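Local coordinates for protein fervidolysin (Fervidobacterium pennivorans, PDB 1R6V) that digests keratin into peptides as a calcium-binding, subtilisin-like serine protease, allowing its bacterium to grow on native feathers, at residues V290-A295 with P385-V390; R327-S332 with P343-L348; K408-T413 with G429-D434. The protein carries 1 engineered substitution. One frame throughout, in Å; residues are numbered along the deposited sequence.

In the fold
Helix 380-397, which carries S381, the presumed charge-relay serine, is the element around which the three contacts gather. Interaction 1 sets it against the largely parallel sheet of the catalytic domain, with T388's side chain about 9 Å from that of D162, the presumed charge-relay aspartate. Interaction 2, centred about 14 Å away, lies where the chain leaves strands 325-328 and 338-343, on either side of strand 314-322, and F331's side chain is about 8 Å from that of S381. H386 joins the two, CD2 lying 3.2 Å from P343 O. Interaction 3, about 12 Å from interaction 1 between centres, continues the hydrophobic packing through V390 CG1 and L410 CD2, 3.7 Å apart.

Interaction 1 of 3, residues V290-A295 with P385-V390; sequences VMVVSA and PHVTGV
V292 on strand 290-294 packs against V387 and T388 on helix 380-397, a buried helix-on-sheet contact in the alpha/beta core of the subtilisin fold. The strand lies inside the largely parallel sheet, between strands 263-269 and 314-322, and the helix spans its face close to the active site: S381, the presumed charge-relay serine, belongs to the same helix. At this junction the two backbones come within 6.2 Å, measured from V292 CA to T388 CA.

V292 presents both of its methyls to the helix. CG1 stands anti to the backbone N (chi1 179°) and meets V387 CG1 at 4.0 Å, the two valines crossing obliquely. V387 also touches V316 of the neighbouring strand and V340 and A342 of strand 338-343, next across the sheet, and in this way the hydrophobic seam extends over several strands.

T388 gives the contact its polar element. With chi1 -66° its hydroxyl lies beside the backbone N and is directed at the sheet, where it hydrogen-bonds to N265 ND2 and, weakly, to A384 O. These partners satisfy a buried oxygen that would otherwise face only hydrocarbon on the V292 side. The fit there is close: T388 OG1 lies over the branch point of the valine, 3.3 Å from V292 CB and 3.5 Å from each of V292 CG1 and V292 CG2.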
# COMPACT_ATOMS: atom_id res chain seq x y z
N VAL A 290 8.05 2.16 -14.15
CA VAL A 290 6.61 1.98 -14.33
C VAL A 290 6.21 0.73 -13.58
O VAL A 290 6.91 -0.27 -13.65
CB VAL A 290 6.27 1.82 -15.84
CG1 VAL A 290 4.78 1.46 -16.03
CG2 VAL A 290 6.58 3.13 -16.55
N MET A 291 5.10 0.79 -12.85
CA MET A 291 4.64 -0.35 -12.06
C MET A 291 3.28 -0.82 -12.58
O MET A 291 2.30 -0.11 -12.42
CB MET A 291 4.55 0.05 -10.58
CG MET A 291 5.92 0.46 -9.96
SD MET A 291 7.22 -0.83 -9.78
CE MET A 291 7.24 -1.08 -7.93
N VAL A 292 3.27 -2.00 -13.20
CA VAL A 292 2.06 -2.61 -13.77
C VAL A 292 1.56 -3.63 -12.74
O VAL A 292 2.33 -4.49 -12.30
CB VAL A 292 2.39 -3.32 -15.12
CG1 VAL A 292 1.13 -3.97 -15.69
CG2 VAL A 292 2.95 -2.28 -16.13
N VAL A 293 0.30 -3.52 -12.36
CA VAL A 293 -0.27 -4.42 -11.35
C VAL A 293 -1.59 -4.97 -11.85
O VAL A 293 -2.44 -4.23 -12.37
CB VAL A 293 -0.53 -3.69 -10.03
CG1 VAL A 293 -1.04 -4.67 -8.96
CG2 VAL A 293 0.73 -2.99 -9.58
N SER A 294 -1.78 -6.27 -11.69
CA SER A 294 -3.03 -6.84 -12.15
C SER A 294 -4.17 -6.42 -11.21
O SER A 294 -3.98 -6.23 -10.00
CB SER A 294 -2.92 -8.36 -12.19
OG SER A 294 -2.92 -8.84 -10.87
N ALA A 295 -5.36 -6.25 -11.79
CA ALA A 295 -6.56 -5.91 -11.02
C ALA A 295 -6.89 -7.15 -10.19
O ALA A 295 -6.37 -8.23 -10.45
CB ALA A 295 -7.72 -5.60 -11.98
N PRO A 385 1.01 -9.04 -17.96
CA PRO A 385 2.25 -9.15 -18.73
C PRO A 385 2.14 -8.59 -20.14
O PRO A 385 3.14 -8.17 -20.72
CB PRO A 385 2.56 -10.65 -18.72
CG PRO A 385 1.29 -11.30 -18.26
CD PRO A 385 0.66 -10.33 -17.33
N HIS A 386 0.94 -8.59 -20.71
CA HIS A 386 0.80 -8.01 -22.05
C HIS A 386 1.07 -6.52 -21.94
O HIS A 386 1.72 -5.94 -22.81
CB HIS A 386 -0.60 -8.24 -22.61
CG HIS A 386 -0.85 -9.65 -23.05
ND1 HIS A 386 -0.63 -10.08 -24.35
CD2 HIS A 386 -1.25 -10.74 -22.36
CE1 HIS A 386 -0.89 -11.37 -24.43
NE2 HIS A 386 -1.27 -11.80 -23.23
N VAL A 387 0.54 -5.90 -20.89
CA VAL A 387 0.74 -4.46 -20.70
C VAL A 387 2.20 -4.18 -20.34
O VAL A 387 2.79 -3.23 -20.84
CB VAL A 387 -0.19 -3.90 -19.61
CG1 VAL A 387 0.19 -2.44 -19.29
CG2 VAL A 387 -1.63 -3.95 -20.10
N THR A 388 2.80 -5.01 -19.49
CA THR A 388 4.20 -4.79 -19.15
C THR A 388 5.05 -4.86 -20.42
O THR A 388 6.00 -4.08 -20.60
CB THR A 388 4.67 -5.83 -18.10
OG1 THR A 388 3.97 -5.59 -16.87
CG2 THR A 388 6.16 -5.70 -17.81
N GLY A 389 4.70 -5.78 -21.31
CA GLY A 389 5.42 -5.91 -22.57
C GLY A 389 5.23 -4.67 -23.45
O GLY A 389 6.17 -4.20 -24.09
N VAL A 390 4.01 -4.15 -23.49
CA VAL A 390 3.75 -2.96 -24.28
C VAL A 390 4.58 -1.80 -23.72
O VAL A 390 5.18 -1.04 -24.47
CB VAL A 390 2.25 -2.60 -24.27
CG1 VAL A 390 2.03 -1.20 -24.87
CG2 VAL A 390 1.47 -3.63 -25.10

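Interaction 2 of 3, residues R327-S332 with P343-L348; sequences RVAGFS and PGVTIL
Two loops near the active site of the catalytic domain, 329-332 and 344-346, meet through A329 and F331 on one and G344 and V345 on the other. The loop 329-332 leaves strand 325-328, the antiparallel partner of strand 314-322; G344 and V345 leave strand 338-343, which runs parallel to that same strand. The two loops thus come together over the middle and second half of strand 314-322, whose A318 touches both A329 and F331.

The ring of F331 organises the packing. Its CG lies between the backbone N and the carbonyl carbon (chi1 51°), a crowded position that folds the ring back over its own loop. On one face sits A329 CB, 3.1 Å above the ring plane and displaced toward the rim. At the edge, in plane, the carbonyl oxygen G344 O lies 4.0 Å from F331 CZ, a placement in keeping with the slightly positive rim of an aromatic ring. V345 completes the cluster with one methyl: V345 CG2 touches A329 CB at 4.0 Å and approaches F331 CZ obliquely at 4.5 Å.

G330 permits the turn between A329 and F331, for at its positive phi (109°) a side chain would collide with the carbonyl oxygen of A329. Beyond the contact, V345 O accepts a hydrogen bond from W136 NE1. T346 then takes a left-handed backbone conformation (phi 57°), and where strand 347-350 joins strand 374-378 it and I347 both face Y377, the hallmark of a G1 beta bulge.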
# COMPACT_ATOMS: atom_id res chain seq x y z
N ARG A 327 -14.59 -8.56 -24.00
CA ARG A 327 -15.38 -8.44 -22.78
C ARG A 327 -14.49 -8.72 -21.58
O ARG A 327 -13.49 -9.41 -21.71
CB ARG A 327 -16.55 -9.42 -22.81
CG ARG A 327 -16.15 -10.85 -23.16
CD ARG A 327 -17.08 -11.41 -24.24
NE ARG A 327 -18.47 -11.36 -23.78
CZ ARG A 327 -19.52 -11.72 -24.51
NH1 ARG A 327 -19.35 -12.16 -25.75
NH2 ARG A 327 -20.74 -11.63 -24.00
N VAL A 328 -14.85 -8.16 -20.43
CA VAL A 328 -14.07 -8.39 -19.22
C VAL A 328 -14.19 -9.87 -18.89
O VAL A 328 -15.28 -10.44 -18.98
CB VAL A 328 -14.61 -7.55 -18.05
CG1 VAL A 328 -13.64 -7.59 -16.88
CG2 VAL A 328 -14.83 -6.13 -18.51
N ALA A 329 -13.08 -10.49 -18.50
CA ALA A 329 -13.06 -11.92 -18.21
C ALA A 329 -14.09 -12.38 -17.18
O ALA A 329 -14.52 -13.53 -17.19
CB ALA A 329 -11.67 -12.34 -17.77
N GLY A 330 -14.48 -11.47 -16.29
CA GLY A 330 -15.47 -11.81 -15.28
C GLY A 330 -14.85 -11.91 -13.90
O GLY A 330 -15.33 -11.30 -12.94
N PHE A 331 -13.79 -12.69 -13.80
CA PHE A 331 -13.08 -12.85 -12.54
C PHE A 331 -12.25 -11.61 -12.26
O PHE A 331 -11.67 -11.46 -11.19
CB PHE A 331 -12.18 -14.08 -12.61
CG PHE A 331 -11.29 -14.10 -13.82
CD1 PHE A 331 -10.25 -13.19 -13.95
CD2 PHE A 331 -11.51 -15.02 -14.85
CE1 PHE A 331 -9.44 -13.18 -15.08
CE2 PHE A 331 -10.71 -15.02 -15.98
CZ PHE A 331 -9.67 -14.10 -16.10
N SER A 332 -12.18 -10.72 -13.25
CA SER A 332 -11.42 -9.48 -13.13
C SER A 332 -12.17 -8.51 -12.21
O SER A 332 -13.31 -8.12 -12.49
CB SER A 332 -11.23 -8.85 -14.51
OG SER A 332 -10.14 -7.94 -14.53
N PRO A 343 -5.46 -9.02 -23.19
CA PRO A 343 -5.80 -10.45 -23.34
C PRO A 343 -5.44 -11.21 -22.07
O PRO A 343 -4.31 -11.12 -21.60
CB PRO A 343 -4.99 -10.89 -24.57
CG PRO A 343 -3.95 -9.83 -24.73
CD PRO A 343 -4.62 -8.56 -24.31
N GLY A 344 -6.41 -11.94 -21.51
CA GLY A 344 -6.16 -12.66 -20.27
C GLY A 344 -6.88 -14.00 -20.18
O GLY A 344 -7.11 -14.52 -19.09
N VAL A 345 -7.23 -14.55 -21.33
CA VAL A 345 -7.90 -15.85 -21.38
C VAL A 345 -7.26 -16.64 -22.51
O VAL A 345 -6.98 -16.09 -23.56
CB VAL A 345 -9.43 -15.68 -21.61
CG1 VAL A 345 -10.11 -17.03 -21.57
CG2 VAL A 345 -10.03 -14.78 -20.52
N THR A 346 -6.97 -17.92 -22.28
CA THR A 346 -6.35 -18.77 -23.31
C THR A 346 -5.03 -18.18 -23.80
O THR A 346 -4.79 -18.03 -25.00
CB THR A 346 -7.33 -18.98 -24.50
OG1 THR A 346 -8.63 -19.27 -23.98
CG2 THR A 346 -6.87 -20.15 -25.37
N ILE A 347 -4.17 -17.85 -22.84
CA ILE A 347 -2.86 -17.28 -23.15
C ILE A 347 -1.81 -18.38 -23.06
O ILE A 347 -1.49 -18.89 -21.97
CB ILE A 347 -2.48 -16.17 -22.15
CG1 ILE A 347 -3.55 -15.07 -22.15
CG2 ILE A 347 -1.10 -15.60 -22.51
CD1 ILE A 347 -3.86 -14.46 -23.52
N LEU A 348 -1.24 -18.72 -24.22
CA LEU A 348 -0.22 -19.74 -24.34
C LEU A 348 1.15 -19.13 -24.02
O LEU A 348 1.51 -18.12 -24.59
CB LEU A 348 -0.20 -20.29 -25.76
CG LEU A 348 0.87 -21.35 -26.03
CD1 LEU A 348 0.63 -22.56 -25.11
CD2 LEU A 348 0.83 -21.79 -27.51

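Interaction 3 of 3, residues K408-T413 with G429-D434; sequences KLLENT and GLVKLD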
# COMPACT_ATOMS: atom_id res chain seq x y z
N LYS A 408 -0.76 7.46 -19.47
CA LYS A 408 -1.72 8.21 -20.28
C LYS A 408 -1.67 7.84 -21.74
O LYS A 408 -2.69 7.90 -22.42
CB LYS A 408 -1.51 9.73 -20.13
CG LYS A 408 -1.81 10.28 -18.74
CD LYS A 408 -3.20 9.87 -18.20
CE LYS A 408 -4.32 10.15 -19.18
NZ LYS A 408 -5.65 9.76 -18.57
N LEU A 409 -0.50 7.47 -22.24
CA LEU A 409 -0.40 7.08 -23.65
C LEU A 409 -1.23 5.83 -23.86
O LEU A 409 -1.98 5.72 -24.83
CB LEU A 409 1.06 6.81 -24.02
CG LEU A 409 1.31 6.36 -25.47
CD1 LEU A 409 0.64 7.31 -26.49
CD2 LEU A 409 2.81 6.31 -25.71
N LEU A 410 -1.11 4.88 -22.93
CA LEU A 410 -1.90 3.66 -23.05
C LEU A 410 -3.40 3.92 -23.01
O LEU A 410 -4.16 3.34 -23.79
CB LEU A 410 -1.56 2.69 -21.91
CG LEU A 410 -0.14 2.15 -21.87
CD1 LEU A 410 -0.03 1.21 -20.69
CD2 LEU A 410 0.20 1.45 -23.15
N GLU A 411 -3.83 4.78 -22.09
CA GLU A 411 -5.25 5.08 -21.94
C GLU A 411 -5.78 5.88 -23.13
O GLU A 411 -6.90 5.64 -23.58
CB GLU A 411 -5.48 5.83 -20.63
CG GLU A 411 -5.21 4.94 -19.40
CD GLU A 411 -5.24 5.70 -18.08
OE1 GLU A 411 -5.49 6.93 -18.09
OE2 GLU A 411 -5.00 5.06 -17.04
N ASN A 412 -4.97 6.81 -23.64
CA ASN A 412 -5.39 7.62 -24.77
C ASN A 412 -5.49 6.84 -26.08
O ASN A 412 -6.21 7.27 -26.99
CB ASN A 412 -4.42 8.80 -24.98
CG ASN A 412 -4.50 9.82 -23.87
OD1 ASN A 412 -5.45 9.84 -23.09
ND2 ASN A 412 -3.50 10.70 -23.80
N THR A 413 -4.80 5.71 -26.17
CA THR A 413 -4.82 4.93 -27.41
C THR A 413 -5.54 3.59 -27.32
O THR A 413 -5.56 2.82 -28.30
CB THR A 413 -3.38 4.68 -27.94
OG1 THR A 413 -2.59 4.03 -26.94
CG2 THR A 413 -2.72 6.00 -28.31
N GLY A 429 -10.32 0.71 -22.08
CA GLY A 429 -10.41 -0.28 -23.14
C GLY A 429 -9.23 -1.21 -23.31
O GLY A 429 -8.40 -1.33 -22.42
N LEU A 430 -9.18 -1.86 -24.47
CA LEU A 430 -8.12 -2.79 -24.82
C LEU A 430 -6.82 -2.06 -25.14
O LEU A 430 -6.79 -1.16 -25.98
CB LEU A 430 -8.54 -3.60 -26.05
CG LEU A 430 -7.47 -4.43 -26.75
CD1 LEU A 430 -6.99 -5.57 -25.82
CD2 LEU A 430 -8.05 -5.01 -28.05
N VAL A 431 -5.73 -2.46 -24.48
CA VAL A 431 -4.44 -1.83 -24.76
C VAL A 431 -4.05 -2.11 -26.22
O VAL A 431 -4.22 -3.22 -26.72
CB VAL A 431 -3.34 -2.36 -23.78
CG1 VAL A 431 -3.04 -3.83 -24.07
CG2 VAL A 431 -2.06 -1.52 -23.90
N LYS A 432 -3.54 -1.08 -26.90
CA LYS A 432 -3.14 -1.21 -28.29
C LYS A 432 -1.70 -0.73 -28.49
O LYS A 432 -1.42 0.48 -28.45
CB LYS A 432 -4.09 -0.40 -29.18
CG LYS A 432 -5.44 -1.09 -29.39
CD LYS A 432 -5.23 -2.28 -30.30
CE LYS A 432 -6.54 -2.85 -30.78
NZ LYS A 432 -6.28 -4.03 -31.64
N LEU A 433 -0.81 -1.68 -28.69
CA LEU A 433 0.61 -1.37 -28.88
C LEU A 433 0.83 -0.57 -30.15
O LEU A 433 1.62 0.38 -30.16
CB LEU A 433 1.44 -2.66 -28.97
CG LEU A 433 2.91 -2.69 -28.51
CD1 LEU A 433 3.63 -3.79 -29.29
CD2 LEU A 433 3.59 -1.36 -28.70
N ASP A 434 0.15 -0.93 -31.23
CA ASP A 434 0.37 -0.20 -32.46
C ASP A 434 -0.03 1.27 -32.35
O ASP A 434 0.74 2.14 -32.76
CB ASP A 434 -0.28 -0.90 -33.67
CG ASP A 434 -1.78 -1.18 -33.50
OD1 ASP A 434 -2.36 -0.88 -32.44
OD2 ASP A 434 -2.39 -1.71 -34.47
O HOH W 1 -3.23 1.55 -25.78
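The carbonyl group of T413 and the aliphatic start of K432 meet across this contact, and the flat groups that matter are the carbonyls of T413 and L409 and the E411 carboxylate; no ring takes part. T413 O has K432 CB against it at 3.6 Å. The carbonyl of L409 is met by a donor tilted 29° from its plane, T413 OG1 at 2.8 Å. At the E411 carboxylate, K408 NZ meets OE1 nearly along its C-O axis, while R407 forms a salt bridge with OE2.

One water stitches the segments together. It donates to L410 O and to T413 OG1, each at 2.8 Å, and accepts from K432 N at 2.9 Å. T413 can serve both the helix and the water because chi1 57° places its hydroxyl between the backbone N and the carbonyl carbon, turned back to L409 O. A valine here would probably leave the water with one acceptor fewer and L409 O without its hydroxyl donor.

Beside the water the contact turns apolar: L410 and V431 run alongside each other in the same direction, with L410 CD2 and V431 CG2 3.8 Å apart. K432, the N-cap residue of helix 433-438, leads its amine away to A140 O. With no direct hydrogen bond between the two segments, the water supplies their polar link, satisfying K432 N and L410 O, which do not bond to each other.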